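Local atomic coordinates of fatty acid-binding protein TM_1468 (Thermotoga maritima, PDB entry 1VPV), a protein that binds long-chain fatty acids such as palmitate and may take part in lipid transport or fatty acid metabolism. Residues A[48-53]-A[60-65]; A[65-70]-A[284-289]; A[132-137]-A[278-283]; A[140-145]-A[241-246]. One frame throughout, in Å; residues are numbered along the deposited sequence.

Contact 1: residues A[48-53]-A[60-65]; sequences RSEPDE and MNFYKR
Glu50 and Arg65 meet head to head in a bidentate salt bridge. Arg65 comes end-on: NH1 donates to Glu50 OE2 at 2.7 Å and NH2 to Glu50 OE1 at 2.8 Å, each oxygen offering its syn lone pair, on the side of the other oxygen. Carboxylate and guanidinium are nearly coplanar, their planes 20° apart, so both bonds stay fairly straight. The bend at chi3 (-60°) in Arg65 curls the head back along its own helix, where NE donates to OD1 of Asn61, one turn earlier, at 2.6 Å from above the carbonyl plane, a bond that probably steadies the guanidinium. Replacing Arg65 by an alanine would probably take from Glu50 one of its cationic partners and from Asn61 OD1 the NE donor.

Beside the salt bridge there is one small packing contact: the ring of Phe62 turns its edge to the carboxylate, CD1 3.6 Å from Glu50 OE1 and the two planes almost perpendicular.

The carboxylate has further partners, since Lys278 forms a salt bridge with OE1 and Trp44 NE1 donates to OE2, and this gathering of donors would be expected to keep Glu50 ionised. Strand 49-51 pairs antiparallel with strand 35-43, and helix 56-68 packs beside them, Phe62 reaching both Val42 of that strand and Lys278, Thr281 and Thr282 of helix 278-284.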
# COMPACT_ATOMS: atom_id res chain seq x y z
N ARG A 48 16.96 0.26 18.67
CA ARG A 48 15.56 0.35 19.06
C ARG A 48 14.67 -0.11 17.93
O ARG A 48 14.91 0.24 16.78
CB ARG A 48 15.18 1.78 19.42
CG ARG A 48 15.77 2.23 20.71
CD ARG A 48 15.42 3.66 20.99
NE ARG A 48 16.01 4.09 22.24
CZ ARG A 48 15.56 5.11 22.98
NH1 ARG A 48 14.47 5.80 22.61
NH2 ARG A 48 16.19 5.42 24.10
N SER A 49 13.63 -0.84 18.27
CA SER A 49 12.68 -1.34 17.31
C SER A 49 11.27 -0.85 17.67
O SER A 49 10.93 -0.71 18.86
CB SER A 49 12.75 -2.87 17.29
OG SER A 49 11.45 -3.43 17.40
N GLU A 50 10.45 -0.61 16.66
CA GLU A 50 9.00 -0.39 16.87
C GLU A 50 8.17 -1.07 15.82
O GLU A 50 8.61 -1.23 14.68
CB GLU A 50 8.61 1.08 16.95
CG GLU A 50 9.06 1.93 15.82
CD GLU A 50 8.79 3.38 16.10
OE1 GLU A 50 7.61 3.74 16.21
OE2 GLU A 50 9.76 4.17 16.25
N PRO A 51 6.99 -1.56 16.21
CA PRO A 51 6.11 -2.11 15.19
C PRO A 51 5.27 -1.03 14.46
O PRO A 51 5.01 0.06 15.00
CB PRO A 51 5.28 -3.12 15.96
CG PRO A 51 5.27 -2.60 17.40
CD PRO A 51 6.46 -1.72 17.57
N ASP A 52 4.88 -1.34 13.21
CA ASP A 52 4.06 -0.47 12.37
C ASP A 52 2.57 -0.77 12.63
O ASP A 52 1.91 -1.42 11.82
CB ASP A 52 4.47 -0.70 10.90
CG ASP A 52 3.87 0.32 9.90
OD1 ASP A 52 3.10 1.22 10.28
OD2 ASP A 52 4.16 0.21 8.69
N GLU A 53 2.05 -0.32 13.78
CA GLU A 53 0.65 -0.58 14.14
C GLU A 53 -0.29 0.39 13.44
O GLU A 53 -0.01 1.59 13.42
CB GLU A 53 0.43 -0.41 15.64
CG GLU A 53 1.14 -1.41 16.53
CD GLU A 53 0.55 -2.82 16.53
OE1 GLU A 53 -0.51 -3.07 15.91
OE2 GLU A 53 1.17 -3.69 17.18
N MSE A 60 0.91 9.12 13.84
CA MSE A 60 1.23 10.52 14.09
C MSE A 60 2.49 10.81 14.92
O MSE A 60 3.23 11.76 14.63
CB MSE A 60 0.09 11.12 14.85
CG MSE A 60 -1.11 11.32 14.00
SE MSE A 60 -1.37 13.22 13.96
CE MSE A 60 -2.15 13.43 15.79
N ASN A 61 2.67 10.05 16.00
CA ASN A 61 3.87 10.14 16.83
C ASN A 61 5.13 9.85 16.01
O ASN A 61 6.15 10.56 16.12
CB ASN A 61 3.76 9.15 17.98
CG ASN A 61 4.89 9.29 18.97
OD1 ASN A 61 5.80 8.46 18.99
ND2 ASN A 61 4.84 10.33 19.78
N PHE A 62 5.05 8.81 15.19
CA PHE A 62 6.14 8.42 14.36
C PHE A 62 6.51 9.54 13.38
O PHE A 62 7.67 9.79 13.11
CB PHE A 62 5.77 7.17 13.57
CG PHE A 62 6.88 6.66 12.72
CD1 PHE A 62 7.89 5.87 13.29
CD2 PHE A 62 6.96 7.01 11.37
CE1 PHE A 62 8.96 5.42 12.53
CE2 PHE A 62 8.01 6.56 10.61
CZ PHE A 62 9.03 5.77 11.19
N TYR A 63 5.49 10.17 12.82
CA TYR A 63 5.71 11.27 11.90
C TYR A 63 6.53 12.35 12.60
O TYR A 63 7.40 12.95 12.01
CB TYR A 63 4.37 11.87 11.41
CG TYR A 63 3.60 11.10 10.34
CD1 TYR A 63 4.24 10.21 9.47
CD2 TYR A 63 2.24 11.33 10.15
CE1 TYR A 63 3.52 9.54 8.47
CE2 TYR A 63 1.53 10.68 9.15
CZ TYR A 63 2.17 9.79 8.32
OH TYR A 63 1.43 9.14 7.33
N LYS A 64 6.21 12.60 13.85
CA LYS A 64 6.86 13.65 14.55
C LYS A 64 8.33 13.25 14.79
O LYS A 64 9.22 14.05 14.50
CB LYS A 64 6.11 13.92 15.85
CG LYS A 64 6.59 15.10 16.63
CD LYS A 64 6.06 15.09 18.06
CE LYS A 64 6.90 14.20 18.98
NZ LYS A 64 8.01 14.93 19.67
N ARG A 65 8.55 12.02 15.26
CA ARG A 65 9.88 11.51 15.55
C ARG A 65 10.76 11.35 14.30
O ARG A 65 11.93 11.65 14.37
CB ARG A 65 9.83 10.20 16.34
CG ARG A 65 9.44 10.42 17.86
CD ARG A 65 9.29 9.13 18.69
NE ARG A 65 8.25 8.27 18.12
CZ ARG A 65 8.47 7.13 17.45
NH1 ARG A 65 9.70 6.69 17.24
NH2 ARG A 65 7.45 6.45 16.97

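Contact 2: residues A[65-70]-A[284-289]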
# COMPACT_ATOMS: atom_id res chain seq x y z
N ARG A 65 8.55 12.02 15.26
CA ARG A 65 9.88 11.51 15.55
C ARG A 65 10.76 11.35 14.30
O ARG A 65 11.93 11.65 14.37
CB ARG A 65 9.83 10.20 16.34
CG ARG A 65 9.44 10.42 17.86
CD ARG A 65 9.29 9.13 18.69
NE ARG A 65 8.25 8.27 18.12
CZ ARG A 65 8.47 7.13 17.45
NH1 ARG A 65 9.70 6.69 17.24
NH2 ARG A 65 7.45 6.45 16.97
N ILE A 66 10.22 10.96 13.15
CA ILE A 66 11.05 10.83 11.96
C ILE A 66 11.39 12.19 11.33
O ILE A 66 12.49 12.37 10.85
CB ILE A 66 10.52 9.80 10.91
CG1 ILE A 66 11.59 9.52 9.85
CG2 ILE A 66 9.26 10.29 10.22
CD1 ILE A 66 11.36 8.22 9.11
N ARG A 67 10.48 13.16 11.34
CA ARG A 67 10.84 14.52 10.92
C ARG A 67 11.99 15.10 11.76
O ARG A 67 12.83 15.84 11.26
CB ARG A 67 9.61 15.45 11.02
CG ARG A 67 8.55 15.18 9.94
CD ARG A 67 7.47 16.27 9.90
NE ARG A 67 6.56 16.08 8.77
CZ ARG A 67 6.76 16.54 7.53
NH1 ARG A 67 7.86 17.19 7.22
NH2 ARG A 67 5.87 16.31 6.57
N GLU A 68 12.02 14.75 13.04
CA GLU A 68 13.00 15.25 14.02
C GLU A 68 14.33 14.51 14.08
O GLU A 68 15.32 15.09 14.42
CB GLU A 68 12.44 15.07 15.42
CG GLU A 68 12.06 16.31 16.13
CD GLU A 68 11.27 15.98 17.37
OE1 GLU A 68 11.49 14.88 17.95
OE2 GLU A 68 10.40 16.80 17.73
N ALA A 69 14.30 13.21 13.82
CA ALA A 69 15.40 12.28 14.08
C ALA A 69 16.70 12.68 13.47
O ALA A 69 16.72 13.27 12.39
CB ALA A 69 15.04 10.89 13.55
N GLY A 70 17.79 12.30 14.16
CA GLY A 70 19.13 12.36 13.60
C GLY A 70 19.44 11.35 12.50
O GLY A 70 20.45 11.50 11.82
N VAL A 284 9.93 6.33 1.96
CA VAL A 284 9.60 7.38 0.97
C VAL A 284 9.97 8.75 1.43
O VAL A 284 10.25 9.63 0.60
CB VAL A 284 8.11 7.39 0.48
CG1 VAL A 284 7.82 6.18 -0.35
CG2 VAL A 284 7.15 7.49 1.63
N GLY A 285 9.96 8.93 2.75
CA GLY A 285 10.28 10.20 3.37
C GLY A 285 9.04 11.06 3.59
O GLY A 285 8.07 10.98 2.82
N PRO A 286 9.05 11.89 4.63
CA PRO A 286 7.90 12.73 4.92
C PRO A 286 7.71 13.70 3.78
O PRO A 286 8.69 14.04 3.11
CB PRO A 286 8.30 13.50 6.19
CG PRO A 286 9.50 12.81 6.73
CD PRO A 286 10.16 12.11 5.58
N GLY A 287 6.45 14.13 3.57
CA GLY A 287 6.09 15.01 2.47
C GLY A 287 5.45 14.26 1.30
O GLY A 287 4.70 14.83 0.55
N THR A 288 5.72 12.96 1.20
CA THR A 288 5.30 12.15 0.06
C THR A 288 3.77 12.14 -0.18
O THR A 288 2.99 12.15 0.76
CB THR A 288 5.81 10.71 0.25
OG1 THR A 288 7.26 10.73 0.27
CG2 THR A 288 5.30 9.75 -0.88
N VAL A 289 3.37 12.13 -1.45
CA VAL A 289 1.97 12.15 -1.85
C VAL A 289 1.74 11.18 -3.03
O VAL A 289 2.52 11.14 -3.99
CB VAL A 289 1.53 13.60 -2.24
CG1 VAL A 289 0.27 13.63 -3.09
CG2 VAL A 289 1.31 14.40 -1.01
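Arg67 sets its CG opposite the carbonyl carbon (chi1 -72°) and then runs extended to NE, which carries the guanidinium over Pro286. The final turn, chi4 -86°, stands the guanidinium across the line of the chain and presents a face to the proline. Pro286 CB sits over the centre of that face, 3.6 Å above the plane, and is 3.7 Å from Arg67 CZ. Farther back along the same side chain, the methylene CG of Arg67 lies 4.1 Å from Pro286 CG; the two side chains run alongside each other, pointing opposite ways.

No hydrogen bond joins the two segments. The charge of Arg67 is met elsewhere, by a salt bridge from NE to Asp250, which probably helps hold the guanidinium over Pro286. Ile66, one residue earlier, adds a looser apolar touch from CG2 to Pro286 CG at 4.3 Å.

The proline is presented by a tight turn. Gly285 O accepts from Thr288 OG1 at 2.7 Å, while the backbone bond from Thr288 N to the same oxygen is weak. Gly285 and Gly287 both have positive phi, at backbone angles where a CB would jam against the preceding carbonyl oxygen.

The arrangement is a type II beta turn from Gly285 to Thr288, with Pro286 and Gly287 in its central positions. In this DegV-family protein it links helix 278-284 to strand 289-295 and sets its proline against the C-terminal end of helix 56-68.

Contact 3: residues A[132-137]-A[278-283]; sequences LASGAI and KVITTH. With PLM (palmitic acid), chain D.
Ser134 and Ile280 bring the two backbones closest, with CA atoms 6.9 Å apart, where the loop before helix 138-149 faces helix 278-284. Ile280 points its CD1 at the loop, 4.1 Å from Ser134 CB and 4.5 Å from Ala133 CB. These touches are loose, and palmitate packs against both segments: Ile280 CD1 also lies 3.8 Å from C9 of the chain, and Ser134 CB 3.6 Å from its CD. The methyl end, CG, rests 3.6 Å from Gly135 N.

Nearer the carboxylate, His283 lays one ring face along the chain, with palmitate C5 centred 3.6 Å above it. Its NE2 is hydrogen-bonded to Thr75, which with Ser108 also binds the fatty acid, so His283 both touches the lipid and probably helps position Thr75. A serine in place of His283 would probably open a gap beside the lipid and leave Thr75 without this partner. With chi1 at 178°, Ser134 OG is turned to hydrogen-bond Asp24 OD2.

The lipid runs past both the loop and the helix, touching each. Strand 35-43 packs on Val279 from helix 278-284, helix 56-68 packs on Thr281 and Thr282, and strand 170-176 meets Leu132 and Ala136.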
# COMPACT_ATOMS: atom_id res chain seq x y z
N LEU A 132 2.25 -4.97 -5.36
CA LEU A 132 2.04 -3.57 -5.09
C LEU A 132 2.55 -3.23 -3.72
O LEU A 132 3.34 -3.99 -3.13
CB LEU A 132 0.58 -3.21 -5.27
CG LEU A 132 0.05 -3.46 -6.70
CD1 LEU A 132 -1.45 -3.50 -6.65
CD2 LEU A 132 0.56 -2.43 -7.68
N ALA A 133 2.18 -2.04 -3.27
CA ALA A 133 2.51 -1.59 -1.94
C ALA A 133 1.63 -0.38 -1.62
O ALA A 133 1.05 0.21 -2.53
CB ALA A 133 3.95 -1.23 -1.86
N SER A 134 1.53 -0.10 -0.31
CA SER A 134 0.86 1.07 0.24
C SER A 134 -0.58 1.08 -0.19
O SER A 134 -1.18 0.01 -0.26
CB SER A 134 1.58 2.35 -0.15
OG SER A 134 0.90 3.50 0.35
N GLY A 135 -1.14 2.28 -0.47
CA GLY A 135 -2.62 2.44 -0.66
C GLY A 135 -3.21 1.67 -1.84
O GLY A 135 -4.44 1.61 -2.02
N ALA A 136 -2.38 1.08 -2.69
CA ALA A 136 -2.94 0.27 -3.75
C ALA A 136 -3.39 -1.10 -3.24
O ALA A 136 -4.29 -1.67 -3.80
CB ALA A 136 -1.96 0.13 -4.87
N ILE A 137 -2.78 -1.61 -2.17
CA ILE A 137 -3.06 -2.98 -1.70
C ILE A 137 -4.47 -3.19 -1.16
O ILE A 137 -5.06 -4.25 -1.39
CB ILE A 137 -2.03 -3.45 -0.64
CG1 ILE A 137 -0.73 -3.85 -1.33
CG2 ILE A 137 -2.57 -4.68 0.19
CD1 ILE A 137 0.46 -3.82 -0.40
N LYS A 278 4.49 3.57 9.21
CA LYS A 278 5.89 3.78 9.59
C LYS A 278 6.88 3.22 8.56
O LYS A 278 7.87 3.86 8.21
CB LYS A 278 6.19 3.17 10.99
CG LYS A 278 5.18 3.49 12.08
CD LYS A 278 5.74 3.08 13.45
CE LYS A 278 4.75 3.34 14.58
NZ LYS A 278 5.24 2.66 15.81
N VAL A 279 6.61 2.03 8.06
CA VAL A 279 7.50 1.40 7.10
C VAL A 279 7.51 2.14 5.75
O VAL A 279 8.56 2.47 5.22
CB VAL A 279 7.15 -0.09 6.93
CG1 VAL A 279 7.98 -0.72 5.85
CG2 VAL A 279 7.41 -0.82 8.25
N ILE A 280 6.35 2.40 5.20
CA ILE A 280 6.31 3.11 3.94
C ILE A 280 6.99 4.50 4.08
O ILE A 280 7.83 4.90 3.25
CB ILE A 280 4.88 3.16 3.39
CG1 ILE A 280 4.45 1.75 2.94
CG2 ILE A 280 4.76 4.16 2.27
CD1 ILE A 280 5.08 1.29 1.64
N THR A 281 6.65 5.20 5.15
CA THR A 281 7.23 6.51 5.39
C THR A 281 8.74 6.48 5.46
O THR A 281 9.43 7.38 4.98
CB THR A 281 6.70 7.10 6.71
OG1 THR A 281 5.28 7.18 6.61
CG2 THR A 281 7.23 8.49 6.93
N THR A 282 9.24 5.45 6.12
CA THR A 282 10.67 5.29 6.36
C THR A 282 11.37 5.26 5.03
O THR A 282 12.45 5.86 4.88
CB THR A 282 10.95 4.03 7.20
OG1 THR A 282 10.59 4.28 8.59
CG2 THR A 282 12.43 3.62 7.10
N HIS A 283 10.74 4.61 4.05
CA HIS A 283 11.32 4.45 2.73
C HIS A 283 11.07 5.64 1.82
O HIS A 283 11.90 5.89 0.97
CB HIS A 283 10.77 3.21 2.03
CG HIS A 283 11.39 1.95 2.51
ND1 HIS A 283 12.47 1.38 1.88
CD2 HIS A 283 11.11 1.18 3.58
CE1 HIS A 283 12.83 0.30 2.55
NE2 HIS A 283 12.00 0.14 3.57
C1 PLM D . 10.52 -4.81 4.55
O1 PLM D . 10.38 -6.04 4.29
O2 PLM D . 11.47 -4.39 5.28
C2 PLM D . 9.51 -3.84 3.98
C3 PLM D . 10.07 -3.11 2.77
C4 PLM D . 9.08 -2.05 2.30
C5 PLM D . 9.69 -1.28 1.14
C6 PLM D . 8.78 -0.20 0.62
C7 PLM D . 9.35 0.52 -0.59
C8 PLM D . 8.63 1.85 -0.83
C9 PLM D . 7.26 1.63 -1.44
CA PLM D . 6.49 2.92 -1.61
CB PLM D . 5.20 2.69 -2.36
CC PLM D . 4.30 3.92 -2.27
CD PLM D . 3.04 3.79 -3.16
CE PLM D . 2.04 4.91 -2.91
CF PLM D . 0.89 4.90 -3.90
CG PLM D . -0.22 3.93 -3.51

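Contact 4: residues A[140-145]-A[241-246]; sequences PARVAR and KLRVIG
Arg142 and Arg243 reach toward each other from opposite directions and stack their guanidinium groups face to face. The centres are 3.7 Å apart and the planes within about 22° of parallel, but the overlap is offset: Arg142 NE sits over the centre of the Arg243 group, while Arg243 CZ lies toward the rim of the Arg142 group. Each chain is bent at chi3, 59° in Arg142 and -64° in Arg243, which helps turn the flat ends onto one another.

Arg142 NH2 comes 3.2 Å from Arg243 NE, a pair of donors with no bond between them. Nearby carboxylates probably offset the like charges: Glu294 takes Arg243 NE, Glu146 takes NH1 of the same arginine, and Asp270 takes Arg142 NH1. Val143 completes the contact at the edge of the Arg243 group, its CG2 in the plane and 3.4 Å from NH2.

A water bridges the segments, accepting from Arg142 NH2 at 3.2 Å and donating to Val244 O at 2.8 Å. It ties the arginine to the strand backbone one residue beyond its stacking partner.

This is an arginine–arginine stack within a cluster of acidic side chains. Here it joins helix 138-149 to strand 241-248, which lies between strands 289-295 and 267-275 in one mixed sheet of the DegV fold, away from the fatty-acid-binding residues Thr75 and Ser108.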
# COMPACT_ATOMS: atom_id res chain seq x y z
N PRO A 140 -7.59 -4.17 -3.95
CA PRO A 140 -7.96 -5.60 -4.11
C PRO A 140 -8.54 -6.31 -2.87
O PRO A 140 -9.26 -7.30 -3.02
CB PRO A 140 -6.66 -6.27 -4.56
CG PRO A 140 -5.58 -5.31 -4.26
CD PRO A 140 -6.18 -3.94 -4.28
N ALA A 141 -8.27 -5.81 -1.67
CA ALA A 141 -8.87 -6.37 -0.46
C ALA A 141 -10.33 -6.05 -0.33
O ALA A 141 -11.13 -6.92 0.05
CB ALA A 141 -8.16 -5.88 0.77
N ARG A 142 -10.67 -4.79 -0.56
CA ARG A 142 -12.07 -4.38 -0.61
C ARG A 142 -12.83 -5.22 -1.62
O ARG A 142 -13.92 -5.73 -1.31
CB ARG A 142 -12.22 -2.93 -0.99
CG ARG A 142 -13.69 -2.50 -1.14
CD ARG A 142 -13.85 -1.00 -1.11
NE ARG A 142 -13.07 -0.39 -2.18
CZ ARG A 142 -12.98 0.93 -2.39
NH1 ARG A 142 -13.67 1.78 -1.64
NH2 ARG A 142 -12.23 1.39 -3.38
N VAL A 143 -12.26 -5.35 -2.80
CA VAL A 143 -12.92 -6.06 -3.89
C VAL A 143 -13.12 -7.51 -3.51
O VAL A 143 -14.17 -8.05 -3.77
CB VAL A 143 -12.11 -5.97 -5.21
CG1 VAL A 143 -12.67 -6.90 -6.24
CG2 VAL A 143 -12.11 -4.51 -5.75
N ALA A 144 -12.13 -8.13 -2.89
CA ALA A 144 -12.28 -9.49 -2.42
C ALA A 144 -13.42 -9.59 -1.43
O ALA A 144 -14.16 -10.58 -1.41
CB ALA A 144 -11.02 -9.97 -1.77
N ARG A 145 -13.57 -8.57 -0.58
CA ARG A 145 -14.63 -8.64 0.43
C ARG A 145 -15.99 -8.57 -0.24
O ARG A 145 -16.89 -9.36 0.05
CB ARG A 145 -14.51 -7.50 1.46
CG ARG A 145 -15.62 -7.51 2.51
CD ARG A 145 -15.72 -8.89 3.26
NE ARG A 145 -14.62 -9.04 4.22
CZ ARG A 145 -14.22 -10.20 4.75
NH1 ARG A 145 -14.79 -11.34 4.43
NH2 ARG A 145 -13.22 -10.20 5.60
N LYS A 241 -13.95 5.33 -15.08
CA LYS A 241 -14.49 5.18 -13.73
C LYS A 241 -13.41 4.64 -12.81
O LYS A 241 -12.86 3.56 -13.08
CB LYS A 241 -15.64 4.19 -13.73
CG LYS A 241 -17.05 4.76 -13.67
CD LYS A 241 -17.97 3.73 -12.96
CE LYS A 241 -19.42 3.98 -13.19
NZ LYS A 241 -19.68 3.85 -14.64
N LEU A 242 -13.15 5.33 -11.71
CA LEU A 242 -12.09 4.95 -10.80
C LEU A 242 -12.57 4.87 -9.36
O LEU A 242 -13.50 5.57 -8.98
CB LEU A 242 -11.00 6.01 -10.84
CG LEU A 242 -10.28 6.43 -12.11
CD1 LEU A 242 -9.15 7.35 -11.71
CD2 LEU A 242 -9.74 5.21 -12.89
N ARG A 243 -11.92 4.04 -8.55
CA ARG A 243 -11.95 4.21 -7.08
C ARG A 243 -10.51 4.45 -6.61
O ARG A 243 -9.58 3.95 -7.22
CB ARG A 243 -12.57 3.02 -6.37
CG ARG A 243 -14.04 2.81 -6.70
CD ARG A 243 -14.74 1.86 -5.73
NE ARG A 243 -14.16 0.51 -5.80
CZ ARG A 243 -14.72 -0.59 -5.29
NH1 ARG A 243 -15.87 -0.53 -4.67
NH2 ARG A 243 -14.12 -1.78 -5.42
N VAL A 244 -10.34 5.20 -5.53
CA VAL A 244 -9.03 5.78 -5.18
C VAL A 244 -8.80 5.85 -3.66
O VAL A 244 -9.69 6.21 -2.89
CB VAL A 244 -8.95 7.24 -5.69
CG1 VAL A 244 -7.57 7.82 -5.46
CG2 VAL A 244 -9.28 7.30 -7.16
N ILE A 245 -7.58 5.51 -3.25
CA ILE A 245 -7.09 5.85 -1.93
C ILE A 245 -5.97 6.85 -2.13
O ILE A 245 -4.97 6.53 -2.71
CB ILE A 245 -6.56 4.60 -1.19
CG1 ILE A 245 -7.69 3.57 -1.06
CG2 ILE A 245 -6.03 4.96 0.22
CD1 ILE A 245 -7.25 2.30 -0.30
N GLY A 246 -6.16 8.08 -1.67
CA GLY A 246 -5.07 9.05 -1.60
C GLY A 246 -4.19 8.74 -0.41
O GLY A 246 -4.69 8.53 0.72
O HOH W 1 -11.93 4.50 -2.63

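Contacts 1 and 2 follow one another along helix 56-68; their segments overlap at Arg65 and their centres are about 11 Å apart. Contact 3 touches both, its centre about 14 and 13 Å from theirs; helix 278-284 packs against helix 56-68, and the loop after it supplies 284-289. Along the chain contact 1 closes first, and contact 4 falls within the span of contact 3, itself within that of contact 2. Contact 4 lies across the chain's centre, about 27 Å from contacts 1 and 2 and 16 Å from contact 3, centre to centre. Contact 3, about 5 Å from the chain's centre, is where helix 278-284 and loop 132-137 line the fatty acid.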